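Local coordinates for neuroglobin (Symsagittifera roscoffensis, PDB 4B4Y), which carries a haem group and binds molecular oxygen beside it, and probably serves as an oxygen-handling globin of the nervous system, at residues S56-A59 / K60-R63; R127-E130 / A131-S134. All blocks are in the same frame, centred on the assembly; numbering follows the deposited sequence.

Two helix-flanking turns illustrate how a globin handles the ends of its helices. Interaction 1 opens the short helix 59-62; interaction 2 forms the turn that joins helix 111-127 to helix 135-153. Their centres lie 30 Å apart, and each is 19 Å from the centre of the chain. Two long arginines nevertheless bring their nearest atoms to about 6 Å. R63 and R127 both form a salt bridge with D34 of helix 28-42, one through each carboxylate oxygen, so one acidic residue is shared between them. In interaction 1 the side chain of M62 is about 10 Å from a bound haem, while interaction 2 is a surface turn.

Interaction 1 of 2, residues S56-A59 / K60-R63; sequences SKTA and KEMR
M62 N donates to T58 O over 2.8 Å, the shortest sound bond of this helix start, and approaches nearly along the C=O axis at a C=O...N angle of 162°. It is the first turn of a helix being tied, and R63 N repeats the pattern by donating to A59 O at 2.9 Å.

Side chains deal with the amides at the beginning of that turn. E61 N donates to T58 OG1 at 2.9 Å, in a nearly straight bond. The threonine hydroxyl can receive it because OG1 sits between the backbone N and the carbonyl carbon of its own residue (chi1 65°), which turns it to the E61 amide, while the methyl CG2 stands anti to the carbonyl carbon. E61 answers in the reverse direction. Its chain runs extended beyond CG, back past the hydroxyl, where CG lies 3.4 Å from T58 OG1, and carries the carboxylate to the backbone of T58. There T58 N donates to E61 OE1 at 3.1 Å, meeting the carboxylate from above, 36° out of its plane. The two residues thus exchange bonds between side chain and backbone, which restrains the carboxylate and the hydroxyl together.

K57 crosses the glutamate at about a right angle, its CB 3.6 Å from E61 OE1. The charged ends stay apart, with K57 NZ 5.2 Å from E61 OE1, so any attraction between them would be modest.

Beneath the cap the apolar side is built into the fold: A59 packs on Q37, M40 and E41 of helix 28-42, and M62 reaches W52 and F68. The reciprocal T58-E61 pair is a capping box, with T58 as N-cap of helix 59-62, which by its place in the chain corresponds to the D helix of the globin fold.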
# COMPACT_ATOMS: atom_id res chain seq x y z
N SER A 56 14.77 -5.97 6.63
CA SER A 56 16.17 -5.87 7.11
C SER A 56 16.25 -4.88 8.31
O SER A 56 17.31 -4.69 8.92
CB SER A 56 17.10 -5.43 5.97
OG SER A 56 16.91 -4.05 5.66
N LYS A 57 15.13 -4.26 8.67
CA LYS A 57 15.15 -3.32 9.78
C LYS A 57 14.29 -3.81 10.93
O LYS A 57 13.36 -4.59 10.71
CB LYS A 57 14.64 -1.99 9.28
CG LYS A 57 15.57 -1.41 8.23
CD LYS A 57 15.17 0.02 7.77
CE LYS A 57 16.28 0.58 6.81
NZ LYS A 57 17.55 -0.29 6.95
N THR A 58 14.60 -3.39 12.15
CA THR A 58 13.71 -3.57 13.29
C THR A 58 12.51 -2.60 13.22
O THR A 58 12.60 -1.56 12.60
CB THR A 58 14.45 -3.24 14.60
OG1 THR A 58 14.76 -1.86 14.56
CG2 THR A 58 15.78 -4.09 14.74
N ALA A 59 11.42 -2.92 13.93
CA ALA A 59 10.22 -2.06 14.00
C ALA A 59 10.63 -0.67 14.41
O ALA A 59 10.20 0.30 13.84
CB ALA A 59 9.20 -2.64 15.00
N LYS A 60 11.51 -0.58 15.40
CA LYS A 60 11.96 0.72 15.85
C LYS A 60 12.77 1.45 14.77
O LYS A 60 12.71 2.68 14.66
CB LYS A 60 12.83 0.57 17.11
CG LYS A 60 13.28 1.99 17.65
CD LYS A 60 14.29 1.88 18.82
CE LYS A 60 14.48 3.23 19.57
NZ LYS A 60 15.43 3.06 20.75
N GLU A 61 13.60 0.74 14.01
CA GLU A 61 14.22 1.42 12.89
C GLU A 61 13.15 1.87 11.86
O GLU A 61 13.30 2.94 11.31
CB GLU A 61 15.30 0.57 12.22
CG GLU A 61 16.57 0.53 13.06
CD GLU A 61 17.50 -0.62 12.67
OE1 GLU A 61 17.09 -1.56 11.93
OE2 GLU A 61 18.65 -0.55 13.11
N MET A 62 12.08 1.07 11.66
CA MET A 62 11.03 1.41 10.70
C MET A 62 10.31 2.66 11.13
O MET A 62 9.87 3.47 10.31
CB MET A 62 9.98 0.27 10.53
CG MET A 62 10.38 -0.85 9.71
SD MET A 62 10.91 -0.43 8.03
CE MET A 62 9.64 0.61 7.37
N ARG A 63 10.17 2.84 12.44
CA ARG A 63 9.46 4.04 12.93
C ARG A 63 9.91 5.37 12.32
O ARG A 63 9.09 6.30 12.24
CB ARG A 63 9.48 4.13 14.49
CG ARG A 63 8.41 5.10 15.11
CD ARG A 63 8.38 4.94 16.55
NE ARG A 63 7.64 5.99 17.21
CZ ARG A 63 6.99 5.82 18.35
NH1 ARG A 63 6.99 4.61 18.97
NH2 ARG A 63 6.29 6.84 18.82

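Interaction 2 of 2, residues R127-E130 / A131-S134; sequences RVSE and AKWS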
# COMPACT_ATOMS: atom_id res chain seq x y z
N ARG A 127 -0.81 5.40 28.77
CA ARG A 127 -0.99 6.85 28.72
C ARG A 127 -2.02 7.30 29.78
O ARG A 127 -1.94 8.41 30.21
CB ARG A 127 -1.47 7.34 27.33
CG ARG A 127 -0.60 6.93 26.09
CD ARG A 127 0.46 7.88 25.88
NE ARG A 127 1.39 7.58 24.77
CZ ARG A 127 2.36 8.46 24.42
NH1 ARG A 127 2.45 9.64 25.09
NH2 ARG A 127 3.26 8.19 23.47
N VAL A 128 -2.98 6.45 30.15
CA VAL A 128 -4.02 6.79 31.12
C VAL A 128 -3.43 6.60 32.55
O VAL A 128 -2.56 5.70 32.77
CB VAL A 128 -5.26 5.91 30.90
CG1 VAL A 128 -6.33 6.11 32.01
CG2 VAL A 128 -5.91 6.22 29.53
N SER A 129 -3.86 7.43 33.52
CA SER A 129 -3.27 7.32 34.87
C SER A 129 -3.76 6.00 35.48
O SER A 129 -4.83 5.53 35.12
CB SER A 129 -3.77 8.48 35.80
OG SER A 129 -5.19 8.35 36.01
N GLU A 130 -2.99 5.43 36.39
CA GLU A 130 -3.41 4.27 37.15
C GLU A 130 -4.74 4.51 37.88
O GLU A 130 -5.62 3.67 37.89
CB GLU A 130 -2.38 4.01 38.25
CG GLU A 130 -1.10 3.29 37.88
CD GLU A 130 -1.05 1.83 38.37
OE1 GLU A 130 -2.06 1.21 38.79
OE2 GLU A 130 0.06 1.30 38.34
N ALA A 131 -4.85 5.66 38.54
CA ALA A 131 -6.13 6.03 39.24
C ALA A 131 -7.35 6.05 38.30
O ALA A 131 -8.42 5.54 38.65
CB ALA A 131 -5.94 7.41 39.97
N LYS A 132 -7.17 6.45 37.06
CA LYS A 132 -8.31 6.44 36.15
C LYS A 132 -8.59 5.14 35.43
O LYS A 132 -9.69 4.95 34.96
CB LYS A 132 -8.11 7.53 35.10
CG LYS A 132 -8.17 9.00 35.73
CD LYS A 132 -9.64 9.44 35.74
CE LYS A 132 -9.79 10.90 36.24
NZ LYS A 132 -10.91 10.97 37.25
N TRP A 133 -7.63 4.24 35.27
CA TRP A 133 -7.93 3.05 34.45
C TRP A 133 -8.79 2.10 35.26
O TRP A 133 -8.61 2.00 36.46
CB TRP A 133 -6.61 2.39 33.96
CG TRP A 133 -6.91 1.23 33.04
CD1 TRP A 133 -6.71 -0.09 33.31
CD2 TRP A 133 -7.48 1.29 31.73
NE1 TRP A 133 -7.09 -0.85 32.25
CE2 TRP A 133 -7.57 -0.02 31.26
CE3 TRP A 133 -7.82 2.33 30.87
CZ2 TRP A 133 -8.06 -0.35 29.96
CZ3 TRP A 133 -8.33 2.04 29.65
CH2 TRP A 133 -8.46 0.68 29.19
N SER A 134 -9.72 1.36 34.65
CA SER A 134 -10.59 0.56 35.47
C SER A 134 -11.08 -0.56 34.62
O SER A 134 -11.00 -0.51 33.39
CB SER A 134 -11.84 1.43 35.92
OG SER A 134 -12.66 1.67 34.77
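K132 begins its contact at CB, which touches two neighbours of the preceding segment: 3.2 Å from S129 OG and 3.8 Å from the methyl V128 CG1, whose side chain it crosses at about a right angle. CG follows at 3.1 Å from S129 OG, kept near the hydroxyl because it stands beside its own backbone N (chi1 -67°). Beyond CG the chain bends, and CD, CE and NZ lead away; the side chain touches E19 of helix 11-24.

The serine draws the lysine backbone in as well. K132 N donates to S129 OG at 2.9 Å, and a weak bond to S129 O supplements it. W133 N makes two weak bonds, to S129 O at 3.1 Å and to E130 O at 3.4 Å, so S129 O receives both amides, each weakly.

V128 CG1 also lies at the edge of the W133 indole, near its plane, and 4.2 Å from W133 CB. The tryptophan packs on V124, V125 and D20, and its ring meets that of W141 at about 45°. S134 then caps the amide of K137 as helix 135-153 begins, and the whole turn is, judged by helix order, the GH corner of the globin fold.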